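Side-chain contacts in SAM-dependent methyltransferase (Pyrococcus horikoshii, PDB 1WZN), which probably transfers the methyl group of S-adenosyl-L-methionine to an acceptor substrate and is held here with the spent cofactor, S-adenosyl-L-homocysteine: residues 12-17 / 166-171; 95-100 / 117-122; 230-235 / 240-245. All coordinates share one frame; numbering follows the deposited sequence.

Interaction 1 (12-17 / 166-171); sequences YDTIYR and EKLVIM. With SAH (S-adenosyl-L-homocysteine), chain F.
I15 presses its CG1 branch between L168 and I170, where the short helix 12-15 lies over one face of the four-stranded antiparallel sheet that accompanies the Rossmann-like methyltransferase core. CG1 stands 3.9 Å from L168 CD2 and 4.2 Å from I170 CD1, and the side chains of I15 and L168 cross at about a right angle. Branched aliphatic residues suit this place: each offers a methyl or methylene without burying a polar atom. T14 adds its own methyl, with CG2 4.2 Å from L168 CD2.

Beyond the first shell, W159 of the adjoining strand 157-163 packs against both I15 and I170, and R187 of strand 182-192 touches the same two side chains. A different side of the same helical turn faces the cofactor. Y12 swings its ring there because its CG lies anti to the backbone N (chi1 -170°). The ring is steadied on one face by Y16 CD2, 3.4 Å above its plane, while D13 OD1 lies in plane at its edge; D13 is itself tied to K82 by a salt bridge and to T52 by a hydrogen bond. The helix thus joins the sheet on one side to the S-adenosyl-L-homocysteine pocket on the other. Near the ring plane lies the cofactor's carboxylate oxygen OXT, 3.9 Å from Y12 CE2, and the phenol oxygen Y12 OH comes 3.3 Å from the sulfur SD.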
loop_
_atom_site.group_PDB
_atom_site.type_symbol
_atom_site.label_atom_id
_atom_site.label_comp_id
_atom_site.label_asym_id
_atom_site.label_seq_id
_atom_site.Cartn_x
_atom_site.Cartn_y
_atom_site.Cartn_z
ATOM N N TYR A 12 -18.748 21.807 14.442
ATOM C CA TYR A 12 -19.182 21.199 13.186
ATOM C C TYR A 12 -18.845 22.031 11.939
ATOM O O TYR A 12 -18.302 21.509 10.964
ATOM C CB TYR A 12 -20.696 20.934 13.221
ATOM C CG TYR A 12 -21.187 20.091 12.058
ATOM C CD1 TYR A 12 -21.123 18.693 12.105
ATOM C CD2 TYR A 12 -21.682 20.689 10.904
ATOM C CE1 TYR A 12 -21.542 17.919 11.025
ATOM C CE2 TYR A 12 -22.101 19.923 9.818
ATOM C CZ TYR A 12 -22.026 18.539 9.887
ATOM O OH TYR A 12 -22.418 17.787 8.807
ATOM N N ASP A 13 -19.174 23.319 11.958
ATOM C CA ASP A 13 -18.903 24.174 10.808
ATOM C C ASP A 13 -17.401 24.339 10.558
ATOM O O ASP A 13 -16.977 24.569 9.426
ATOM C CB ASP A 13 -19.571 25.548 10.985
ATOM C CG ASP A 13 -21.088 25.482 10.825
ATOM O OD1 ASP A 13 -21.607 24.372 10.580
ATOM O OD2 ASP A 13 -21.758 26.533 10.942
ATOM N N THR A 14 -16.608 24.215 11.613
ATOM C CA THR A 14 -15.152 24.337 11.496
ATOM C C THR A 14 -14.628 23.074 10.827
ATOM O O THR A 14 -13.873 23.128 9.851
ATOM C CB THR A 14 -14.509 24.492 12.880
ATOM O OG1 THR A 14 -14.879 25.765 13.424
ATOM C CG2 THR A 14 -12.979 24.380 12.794
ATOM N N ILE A 15 -15.056 21.933 11.352
ATOM C CA ILE A 15 -14.659 20.639 10.819
ATOM C C ILE A 15 -15.067 20.544 9.346
ATOM O O ILE A 15 -14.320 20.019 8.518
ATOM C CB ILE A 15 -15.329 19.502 11.630
ATOM C CG1 ILE A 15 -14.760 19.481 13.051
ATOM C CG2 ILE A 15 -15.137 18.158 10.929
ATOM C CD1 ILE A 15 -15.536 18.614 14.023
ATOM N N TYR A 16 -16.240 21.077 9.011
ATOM C CA TYR A 16 -16.691 20.949 7.629
ATOM C C TYR A 16 -16.628 22.277 6.864
ATOM O O TYR A 16 -17.557 22.675 6.176
ATOM C CB TYR A 16 -18.126 20.421 7.638
ATOM C CG TYR A 16 -18.132 18.983 8.015
ATOM C CD1 TYR A 16 -17.636 18.028 7.130
ATOM C CD2 TYR A 16 -18.619 18.584 9.262
ATOM C CE1 TYR A 16 -17.613 16.688 7.493
ATOM C CE2 TYR A 16 -18.601 17.242 9.619
ATOM C CZ TYR A 16 -18.102 16.296 8.742
ATOM O OH TYR A 16 -18.057 14.958 9.100
ATOM N N ARG A 17 -15.492 22.983 7.035
ATOM C CA ARG A 17 -15.295 24.246 6.325
ATOM C C ARG A 17 -15.428 24.064 4.810
ATOM O O ARG A 17 -15.942 24.910 4.091
ATOM C CB ARG A 17 -13.897 24.761 6.670
ATOM C CG ARG A 17 -13.483 25.966 5.828
ATOM C CD ARG A 17 -12.062 26.438 6.162
ATOM N NE ARG A 17 -11.125 25.309 6.153
ATOM C CZ ARG A 17 -10.835 24.759 4.959
ATOM N NH1 ARG A 17 -11.377 25.243 3.856
ATOM N NH2 ARG A 17 -9.993 23.723 4.896
ATOM N N GLU A 166 -8.468 28.102 18.889
ATOM C CA GLU A 166 -8.368 26.660 19.060
ATOM C C GLU A 166 -8.042 25.931 17.767
ATOM O O GLU A 166 -8.613 26.209 16.711
ATOM C CB GLU A 166 -9.666 26.117 19.657
ATOM C CG GLU A 166 -10.005 26.716 21.019
ATOM C CD GLU A 166 -11.141 25.994 21.720
ATOM O OE1 GLU A 166 -12.182 25.758 21.077
ATOM O OE2 GLU A 166 -10.999 25.673 22.921
ATOM N N LYS A 167 -7.107 24.993 17.851
ATOM C CA LYS A 167 -6.721 24.223 16.687
ATOM C C LYS A 167 -7.262 22.813 16.843
ATOM O O LYS A 167 -7.183 22.213 17.921
ATOM C CB LYS A 167 -5.197 24.221 16.538
ATOM C CG LYS A 167 -4.669 25.617 16.222
ATOM C CD LYS A 167 -3.164 25.686 16.159
ATOM C CE LYS A 167 -2.720 27.136 15.957
ATOM N NZ LYS A 167 -1.235 27.285 16.024
ATOM N N LEU A 168 -7.842 22.297 15.770
ATOM C CA LEU A 168 -8.402 20.958 15.818
ATOM C C LEU A 168 -7.579 19.990 14.989
ATOM O O LEU A 168 -7.306 20.250 13.820
ATOM C CB LEU A 168 -9.845 20.968 15.301
ATOM C CG LEU A 168 -10.956 21.407 16.260
ATOM C CD1 LEU A 168 -10.738 22.842 16.717
ATOM C CD2 LEU A 168 -12.300 21.274 15.550
ATOM N N VAL A 169 -7.157 18.890 15.607
ATOM C CA VAL A 169 -6.422 17.856 14.889
ATOM C C VAL A 169 -7.396 16.696 14.879
ATOM O O VAL A 169 -7.819 16.213 15.936
ATOM C CB VAL A 169 -5.123 17.452 15.597
ATOM C CG1 VAL A 169 -4.495 16.256 14.885
ATOM C CG2 VAL A 169 -4.154 18.623 15.585
ATOM N N ILE A 170 -7.754 16.263 13.677
ATOM C CA ILE A 170 -8.746 15.213 13.499
ATOM C C ILE A 170 -8.175 13.958 12.872
ATOM O O ILE A 170 -7.488 14.018 11.852
ATOM C CB ILE A 170 -9.887 15.742 12.611
ATOM C CG1 ILE A 170 -10.355 17.094 13.148
ATOM C CG2 ILE A 170 -11.046 14.745 12.576
ATOM C CD1 ILE A 170 -10.946 18.005 12.102
ATOM N N MET A 171 -8.469 12.817 13.484
ATOM C CA MET A 171 -7.985 11.544 12.979
ATOM C C MET A 171 -9.178 10.635 12.720
ATOM O O MET A 171 -9.937 10.325 13.639
ATOM C CB MET A 171 -7.046 10.914 13.999
ATOM C CG MET A 171 -6.451 9.596 13.564
ATOM S SD MET A 171 -5.088 9.150 14.646
ATOM C CE MET A 171 -5.982 8.583 16.092
HETATM N N SAH F . -27.864 18.324 6.627
HETATM C CA SAH F . -26.693 18.913 7.407
HETATM C CB SAH F . -26.100 18.044 8.482
HETATM C CG SAH F . -25.468 16.701 8.153
HETATM S SD SAH F . -24.968 15.964 9.774
HETATM C C SAH F . -25.603 19.326 6.319
HETATM O O SAH F . -25.827 19.132 5.110
HETATM O OXT SAH F . -24.524 19.868 6.785
HETATM C "C5'" SAH F . -26.155 14.709 10.066
HETATM C "C4'" SAH F . -27.394 15.268 10.922
HETATM O "O4'" SAH F . -28.216 14.106 11.080
HETATM C "C3'" SAH F . -27.082 15.704 12.335
HETATM O "O3'" SAH F . -27.402 17.084 12.516
HETATM C "C2'" SAH F . -27.940 14.705 13.216
HETATM O "O2'" SAH F . -28.392 15.299 14.426
HETATM C "C1'" SAH F . -29.052 14.313 12.259
HETATM N N9 SAH F . -29.725 13.178 12.508
HETATM C C8 SAH F . -29.332 11.852 12.628
HETATM N N7 SAH F . -30.283 11.011 12.872
HETATM C C5 SAH F . -31.454 11.816 12.931
HETATM C C6 SAH F . -32.827 11.471 13.167
HETATM N N6 SAH F . -33.253 10.220 13.390
HETATM N N1 SAH F . -33.702 12.537 13.148
HETATM C C2 SAH F . -33.309 13.824 12.925
HETATM N N3 SAH F . -32.000 14.193 12.694
HETATM C C4 SAH F . -31.132 13.143 12.713
#

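Interaction 2 (95-100 / 117-122); sequences GDVLEI and MYFDEE. With MG (magnesium ion), chain E; SAH (S-adenosyl-L-homocysteine), chain F.
F119 reaches across to V97 and L98 with the far end of its ring. From CB, which points toward the loop 95-100, CG sets off anti to the carbonyl carbon (chi1 -52°) and carries the ring alongside the loop, with its edge at the adenine amine N6 of S-adenosyl-L-homocysteine. CD1 comes up to L98 CD1 at 4.1 Å. One atom further, F119 CE1 meets L98 CG at 4.0 Å. At the ring edge and in its plane, F119 CE1 also lies 3.6 Å from adenine N6. CZ, the tip, abuts V97 CG2 at 3.4 Å, a close approach that fits a flat phenyl ring and a compact branched valine.

The same loop reads the adenine. D96 OD1 accepts a nearly straight bond from adenine N6 (2.9 Å, 173°). The backbone N of V97 donates to adenine N1 at 3.0 Å. D96 OD1 also receives L98 N, 45° out of the carboxylate plane, closing an Asx turn that fixes the carboxylate in position for the amine. On the other flank D120 N-caps helix 121-134 through D123 N, and its OD2 binds the magnesium ion at 2.4 Å; two metal-bound waters donate to D120 OD1 and E122 OE1. An acidic residue just after a core strand, paired with a backbone N-H and apolar walls, is the adenine-recognition arrangement characteristic of Rossmann-like S-adenosylmethionine-dependent methyltransferases.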
loop_
_atom_site.group_PDB
_atom_site.type_symbol
_atom_site.label_atom_id
_atom_site.label_comp_id
_atom_site.label_asym_id
_atom_site.label_seq_id
_atom_site.Cartn_x
_atom_site.Cartn_y
_atom_site.Cartn_z
ATOM N N GLY A 95 -36.681 17.117 16.495
ATOM C CA GLY A 95 -37.478 15.916 16.358
ATOM C C GLY A 95 -36.761 14.868 15.533
ATOM O O GLY A 95 -35.754 15.153 14.881
ATOM N N ASP A 96 -37.296 13.655 15.567
ATOM C CA ASP A 96 -36.754 12.519 14.831
ATOM C C ASP A 96 -37.410 12.516 13.447
ATOM O O ASP A 96 -38.640 12.627 13.342
ATOM C CB ASP A 96 -37.119 11.234 15.583
ATOM C CG ASP A 96 -36.419 10.002 15.039
ATOM O OD1 ASP A 96 -36.110 9.952 13.832
ATOM O OD2 ASP A 96 -36.200 9.065 15.832
ATOM N N VAL A 97 -36.608 12.399 12.392
ATOM C CA VAL A 97 -37.155 12.376 11.038
ATOM C C VAL A 97 -38.097 11.191 10.828
ATOM O O VAL A 97 -38.996 11.254 9.987
ATOM C CB VAL A 97 -36.046 12.295 9.945
ATOM C CG1 VAL A 97 -35.171 13.540 9.985
ATOM C CG2 VAL A 97 -35.208 11.036 10.125
ATOM N N LEU A 98 -37.895 10.114 11.586
ATOM C CA LEU A 98 -38.745 8.933 11.443
ATOM C C LEU A 98 -40.119 9.128 12.064
ATOM O O LEU A 98 -40.996 8.272 11.934
ATOM C CB LEU A 98 -38.071 7.713 12.072
ATOM C CG LEU A 98 -36.719 7.320 11.472
ATOM C CD1 LEU A 98 -36.163 6.114 12.215
ATOM C CD2 LEU A 98 -36.876 7.006 9.989
ATOM N N GLU A 99 -40.308 10.254 12.737
ATOM C CA GLU A 99 -41.577 10.536 13.390
ATOM C C GLU A 99 -42.312 11.743 12.825
ATOM O O GLU A 99 -43.262 12.229 13.440
ATOM C CB GLU A 99 -41.351 10.735 14.891
ATOM C CG GLU A 99 -40.979 9.464 15.641
ATOM C CD GLU A 99 -40.451 9.740 17.040
ATOM O OE1 GLU A 99 -40.842 10.766 17.637
ATOM O OE2 GLU A 99 -39.653 8.923 17.549
ATOM N N ILE A 100 -41.885 12.243 11.669
ATOM C CA ILE A 100 -42.574 13.394 11.104
ATOM C C ILE A 100 -43.999 12.990 10.752
ATOM O O ILE A 100 -44.272 11.817 10.478
ATOM C CB ILE A 100 -41.875 13.948 9.838
ATOM C CG1 ILE A 100 -41.817 12.877 8.741
ATOM C CG2 ILE A 100 -40.480 14.458 10.200
ATOM C CD1 ILE A 100 -41.247 13.392 7.423
ATOM N N MET A 117 -27.368 7.201 5.592
ATOM C CA MET A 117 -26.511 6.144 6.126
ATOM C C MET A 117 -26.749 5.844 7.603
ATOM O O MET A 117 -26.338 4.796 8.098
ATOM C CB MET A 117 -25.036 6.488 5.894
ATOM C CG MET A 117 -24.631 6.447 4.426
ATOM S SD MET A 117 -22.883 6.800 4.140
ATOM C CE MET A 117 -22.123 5.273 4.711
ATOM N N TYR A 118 -27.411 6.754 8.313
ATOM C CA TYR A 118 -27.694 6.525 9.725
ATOM C C TYR A 118 -28.847 5.545 9.906
ATOM O O TYR A 118 -29.080 5.058 11.010
ATOM C CB TYR A 118 -28.040 7.844 10.434
ATOM C CG TYR A 118 -26.831 8.614 10.901
ATOM C CD1 TYR A 118 -26.194 8.292 12.100
ATOM C CD2 TYR A 118 -26.274 9.613 10.109
ATOM C CE1 TYR A 118 -25.025 8.946 12.492
ATOM C CE2 TYR A 118 -25.104 10.267 10.489
ATOM C CZ TYR A 118 -24.486 9.926 11.678
ATOM O OH TYR A 118 -23.311 10.551 12.035
ATOM N N PHE A 119 -29.547 5.233 8.818
ATOM C CA PHE A 119 -30.711 4.352 8.893
ATOM C C PHE A 119 -30.547 2.996 8.224
ATOM O O PHE A 119 -30.036 2.917 7.106
ATOM C CB PHE A 119 -31.907 5.074 8.267
ATOM C CG PHE A 119 -32.129 6.445 8.825
ATOM C CD1 PHE A 119 -32.668 6.611 10.091
ATOM C CD2 PHE A 119 -31.746 7.575 8.104
ATOM C CE1 PHE A 119 -32.825 7.887 10.638
ATOM C CE2 PHE A 119 -31.898 8.853 8.642
ATOM C CZ PHE A 119 -32.437 9.008 9.909
ATOM N N ASP A 120 -30.982 1.930 8.903
ATOM C CA ASP A 120 -30.894 0.598 8.308
ATOM C C ASP A 120 -32.040 0.453 7.311
ATOM O O ASP A 120 -32.838 1.379 7.152
ATOM C CB ASP A 120 -30.937 -0.529 9.366
ATOM C CG ASP A 120 -32.176 -0.487 10.263
ATOM O OD1 ASP A 120 -33.248 0.013 9.852
ATOM O OD2 ASP A 120 -32.071 -0.997 11.399
ATOM N N GLU A 121 -32.128 -0.693 6.646
ATOM C CA GLU A 121 -33.163 -0.892 5.635
ATOM C C GLU A 121 -34.587 -0.588 6.095
ATOM O O GLU A 121 -35.318 0.135 5.417
ATOM C CB GLU A 121 -33.110 -2.321 5.081
ATOM C CG GLU A 121 -33.950 -2.503 3.828
ATOM C CD GLU A 121 -33.912 -3.920 3.284
ATOM O OE1 GLU A 121 -34.419 -4.839 3.963
ATOM O OE2 GLU A 121 -33.374 -4.114 2.177
ATOM N N GLU A 122 -34.980 -1.141 7.236
ATOM C CA GLU A 122 -36.326 -0.934 7.760
ATOM C C GLU A 122 -36.619 0.545 8.045
ATOM O O GLU A 122 -37.680 1.057 7.684
ATOM C CB GLU A 122 -36.517 -1.761 9.035
ATOM C CG GLU A 122 -36.382 -3.287 8.847
ATOM C CD GLU A 122 -35.023 -3.726 8.290
ATOM O OE1 GLU A 122 -33.976 -3.236 8.777
ATOM O OE2 GLU A 122 -35.004 -4.581 7.370
HETATM MG MG MG E . -33.763 -2.085 12.659
HETATM N N SAH F . -27.864 18.324 6.627
HETATM C CA SAH F . -26.693 18.913 7.407
HETATM C CB SAH F . -26.100 18.044 8.482
HETATM C CG SAH F . -25.468 16.701 8.153
HETATM S SD SAH F . -24.968 15.964 9.774
HETATM C C SAH F . -25.603 19.326 6.319
HETATM O O SAH F . -25.827 19.132 5.110
HETATM O OXT SAH F . -24.524 19.868 6.785
HETATM C "C5'" SAH F . -26.155 14.709 10.066
HETATM C "C4'" SAH F . -27.394 15.268 10.922
HETATM O "O4'" SAH F . -28.216 14.106 11.080
HETATM C "C3'" SAH F . -27.082 15.704 12.335
HETATM O "O3'" SAH F . -27.402 17.084 12.516
HETATM C "C2'" SAH F . -27.940 14.705 13.216
HETATM O "O2'" SAH F . -28.392 15.299 14.426
HETATM C "C1'" SAH F . -29.052 14.313 12.259
HETATM N N9 SAH F . -29.725 13.178 12.508
HETATM C C8 SAH F . -29.332 11.852 12.628
HETATM N N7 SAH F . -30.283 11.011 12.872
HETATM C C5 SAH F . -31.454 11.816 12.931
HETATM C C6 SAH F . -32.827 11.471 13.167
HETATM N N6 SAH F . -33.253 10.220 13.390
HETATM N N1 SAH F . -33.702 12.537 13.148
HETATM C C2 SAH F . -33.309 13.824 12.925
HETATM N N3 SAH F . -32.000 14.193 12.694
HETATM C C4 SAH F . -31.132 13.143 12.713
HETATM O O HOH W 1 -34.891 -0.648 11.860
HETATM O O HOH W 2 -34.171 -3.624 11.291
#

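Interaction 3 (230-235 / 240-245); sequences GNLKRE and DMRYWI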
loop_
_atom_site.group_PDB
_atom_site.type_symbol
_atom_site.label_atom_id
_atom_site.label_comp_id
_atom_site.label_asym_id
_atom_site.label_seq_id
_atom_site.Cartn_x
_atom_site.Cartn_y
_atom_site.Cartn_z
ATOM N N GLY A 230 -25.337 11.864 -10.477
ATOM C CA GLY A 230 -24.024 11.887 -9.867
ATOM C C GLY A 230 -23.241 13.147 -10.174
ATOM O O GLY A 230 -23.463 13.799 -11.193
ATOM N N ASN A 231 -22.333 13.502 -9.272
ATOM C CA ASN A 231 -21.465 14.667 -9.450
ATOM C C ASN A 231 -22.100 15.970 -9.955
ATOM O O ASN A 231 -21.643 16.555 -10.943
ATOM C CB ASN A 231 -20.304 14.279 -10.370
ATOM C CG ASN A 231 -19.339 13.311 -9.710
ATOM O OD1 ASN A 231 -19.710 12.556 -8.808
ATOM N ND2 ASN A 231 -18.093 13.319 -10.167
ATOM N N LEU A 232 -23.143 16.421 -9.269
ATOM C CA LEU A 232 -23.831 17.669 -9.600
ATOM C C LEU A 232 -24.319 17.835 -11.035
ATOM O O LEU A 232 -24.301 18.939 -11.578
ATOM C CB LEU A 232 -22.942 18.859 -9.228
ATOM C CG LEU A 232 -22.451 18.869 -7.779
ATOM C CD1 LEU A 232 -21.657 20.140 -7.520
ATOM C CD2 LEU A 232 -23.639 18.774 -6.828
ATOM N N LYS A 233 -24.766 16.742 -11.643
ATOM C CA LYS A 233 -25.291 16.784 -13.001
ATOM C C LYS A 233 -26.510 15.886 -13.038
ATOM O O LYS A 233 -26.548 14.870 -12.346
ATOM C CB LYS A 233 -24.254 16.276 -14.008
ATOM C CG LYS A 233 -23.012 17.144 -14.129
ATOM C CD LYS A 233 -22.055 16.584 -15.176
ATOM C CE LYS A 233 -20.823 17.467 -15.323
ATOM N NZ LYS A 233 -21.173 18.863 -15.725
ATOM N N ARG A 234 -27.513 16.262 -13.827
ATOM C CA ARG A 234 -28.710 15.444 -13.930
ATOM C C ARG A 234 -28.455 14.278 -14.882
ATOM O O ARG A 234 -29.178 14.063 -15.860
ATOM C CB ARG A 234 -29.904 16.287 -14.392
ATOM C CG ARG A 234 -30.371 17.270 -13.325
ATOM C CD ARG A 234 -31.608 18.060 -13.743
ATOM N NE ARG A 234 -32.758 17.202 -14.006
ATOM C CZ ARG A 234 -33.209 16.913 -15.222
ATOM N NH1 ARG A 234 -32.602 17.413 -16.290
ATOM N NH2 ARG A 234 -34.269 16.133 -15.372
ATOM N N GLU A 235 -27.399 13.534 -14.572
ATOM C CA GLU A 235 -26.998 12.361 -15.336
ATOM C C GLU A 235 -26.121 11.526 -14.411
ATOM O O GLU A 235 -25.718 11.994 -13.342
ATOM C CB GLU A 235 -26.218 12.772 -16.592
ATOM C CG GLU A 235 -24.983 13.618 -16.325
ATOM C CD GLU A 235 -24.278 14.057 -17.604
ATOM O OE1 GLU A 235 -24.921 14.721 -18.447
ATOM O OE2 GLU A 235 -23.080 13.742 -17.766
ATOM N N ASP A 240 -18.680 8.296 -11.329
ATOM C CA ASP A 240 -19.122 9.264 -10.322
ATOM C C ASP A 240 -18.942 8.649 -8.936
ATOM O O ASP A 240 -19.132 7.444 -8.762
ATOM C CB ASP A 240 -20.596 9.640 -10.517
ATOM C CG ASP A 240 -20.845 10.412 -11.804
ATOM O OD1 ASP A 240 -19.909 11.072 -12.306
ATOM O OD2 ASP A 240 -21.990 10.372 -12.305
ATOM N N MET A 241 -18.588 9.475 -7.953
ATOM C CA MET A 241 -18.370 8.986 -6.594
ATOM C C MET A 241 -19.352 9.492 -5.539
ATOM O O MET A 241 -19.341 9.021 -4.403
ATOM C CB MET A 241 -16.931 9.274 -6.152
ATOM C CG MET A 241 -15.902 8.323 -6.758
ATOM S SD MET A 241 -16.215 6.578 -6.329
ATOM C CE MET A 241 -15.426 6.475 -4.717
ATOM N N ARG A 242 -20.181 10.468 -5.892
ATOM C CA ARG A 242 -21.197 10.948 -4.958
ATOM C C ARG A 242 -22.510 10.852 -5.721
ATOM O O ARG A 242 -22.592 11.237 -6.885
ATOM C CB ARG A 242 -20.939 12.383 -4.499
ATOM C CG ARG A 242 -21.972 12.853 -3.466
ATOM C CD ARG A 242 -21.412 13.934 -2.554
ATOM N NE ARG A 242 -21.101 15.162 -3.275
ATOM C CZ ARG A 242 -21.861 16.252 -3.260
ATOM N NH1 ARG A 242 -22.985 16.272 -2.554
ATOM N NH2 ARG A 242 -21.491 17.326 -3.946
ATOM N N TYR A 243 -23.534 10.323 -5.069
ATOM C CA TYR A 243 -24.810 10.129 -5.735
ATOM C C TYR A 243 -25.951 10.932 -5.153
ATOM O O TYR A 243 -25.926 11.323 -3.986
ATOM C CB TYR A 243 -25.170 8.645 -5.691
ATOM C CG TYR A 243 -23.993 7.776 -6.062
ATOM C CD1 TYR A 243 -23.463 7.814 -7.345
ATOM C CD2 TYR A 243 -23.357 6.990 -5.102
ATOM C CE1 TYR A 243 -22.312 7.095 -7.673
ATOM C CE2 TYR A 243 -22.203 6.264 -5.417
ATOM C CZ TYR A 243 -21.687 6.329 -6.704
ATOM O OH TYR A 243 -20.525 5.661 -7.015
ATOM N N TRP A 244 -26.946 11.171 -5.995
ATOM C CA TRP A 244 -28.144 11.885 -5.596
ATOM C C TRP A 244 -29.335 11.049 -6.007
ATOM O O TRP A 244 -29.417 10.602 -7.151
ATOM C CB TRP A 244 -28.247 13.237 -6.294
ATOM C CG TRP A 244 -27.178 14.188 -5.922
ATOM C CD1 TRP A 244 -25.906 14.232 -6.419
ATOM C CD2 TRP A 244 -27.271 15.232 -4.955
ATOM N NE1 TRP A 244 -25.201 15.248 -5.818
ATOM C CE2 TRP A 244 -26.015 15.877 -4.913
ATOM C CE3 TRP A 244 -28.294 15.687 -4.113
ATOM C CZ2 TRP A 244 -25.754 16.956 -4.064
ATOM C CZ3 TRP A 244 -28.033 16.760 -3.266
ATOM C CH2 TRP A 244 -26.773 17.381 -3.250
ATOM N N ILE A 245 -30.241 10.815 -5.067
ATOM C CA ILE A 245 -31.458 10.084 -5.358
ATOM C C ILE A 245 -32.554 11.144 -5.371
ATOM O O ILE A 245 -32.660 11.946 -4.443
ATOM C CB ILE A 245 -31.781 9.033 -4.278
ATOM C CG1 ILE A 245 -30.732 7.915 -4.305
ATOM C CG2 ILE A 245 -33.170 8.457 -4.512
ATOM C CD1 ILE A 245 -30.693 7.131 -5.600
HETATM O O HOH W 3 -22.628 12.718 -13.817
#
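N231 and D240 each set CG anti to their own carbonyl carbon (chi1 -70° and -67°), which brings the amide obliquely across the carboxylate with their planes 31° apart. N231 CG then lies 3.5 Å from D240 OD1, and N231 OD1 accepts a weak bond from M241 N. Asparagine suits this place, since N231 has the left-handed backbone conformation that it tolerates well, and L232 follows in the same region. The backbone N of N231 adds a weak bond to R242 O.

G230 pairs with Y243 as an antiparallel non-hydrogen-bonded bridge. Glycine is needed because a CB here would run into D240 OD2, which already sits 3.5 Å from G230 CA. That oxygen takes S237 N as its strongest partner, and a water lies 2.9 Å from D240 OD2 and 3.0 Å from G230 O. Were D240 replaced by an alanine, S237 N would probably lose its acceptor, the water its carboxylate contact, and a gap would be likely to open beside N231.

Beyond the turn, L232 CD2 touches W244 CZ2 and R242 NH2, each at 3.9 Å, so one methyl touches both the indole and the guanidinium, reaching each obliquely. R242 is held by salt bridges to E26 and D144, while its backbone N is buried without a partner, as is W244 NE1. The hairpin joins strands 225-230 and 242-248, the latter lying antiparallel beside strand 139-146; helix 23-36 covers it, F29 meeting W244 edge-to-face, and A179 of a neighbouring subunit packs on D240 and Y243.

In the fold
The seven-stranded sheet, in the order 3-2-1-4-5-7-6 of Rossmann-like methyltransferases, carries interactions 2 and 3. Interaction 2 follows its edge strand 91-94, and interaction 3 joins the last two strands, 225-230 and 242-248, toward the other edge; their centres are about 23 Å apart. Interaction 1 instead ties the N-terminal helix 12-15 to the separate four-stranded antiparallel sheet, its centre about 27 Å from that of interaction 2 and about 26 Å from that of interaction 3. Along the chain interaction 2 is nested within the loop closed by interaction 1, and interaction 3 comes after both. Interactions 1 and 2 meet different parts of one cofactor, the homocysteine moiety with its sulfur and the adenine, whereas interaction 3 closes the C-terminal hairpin without touching it.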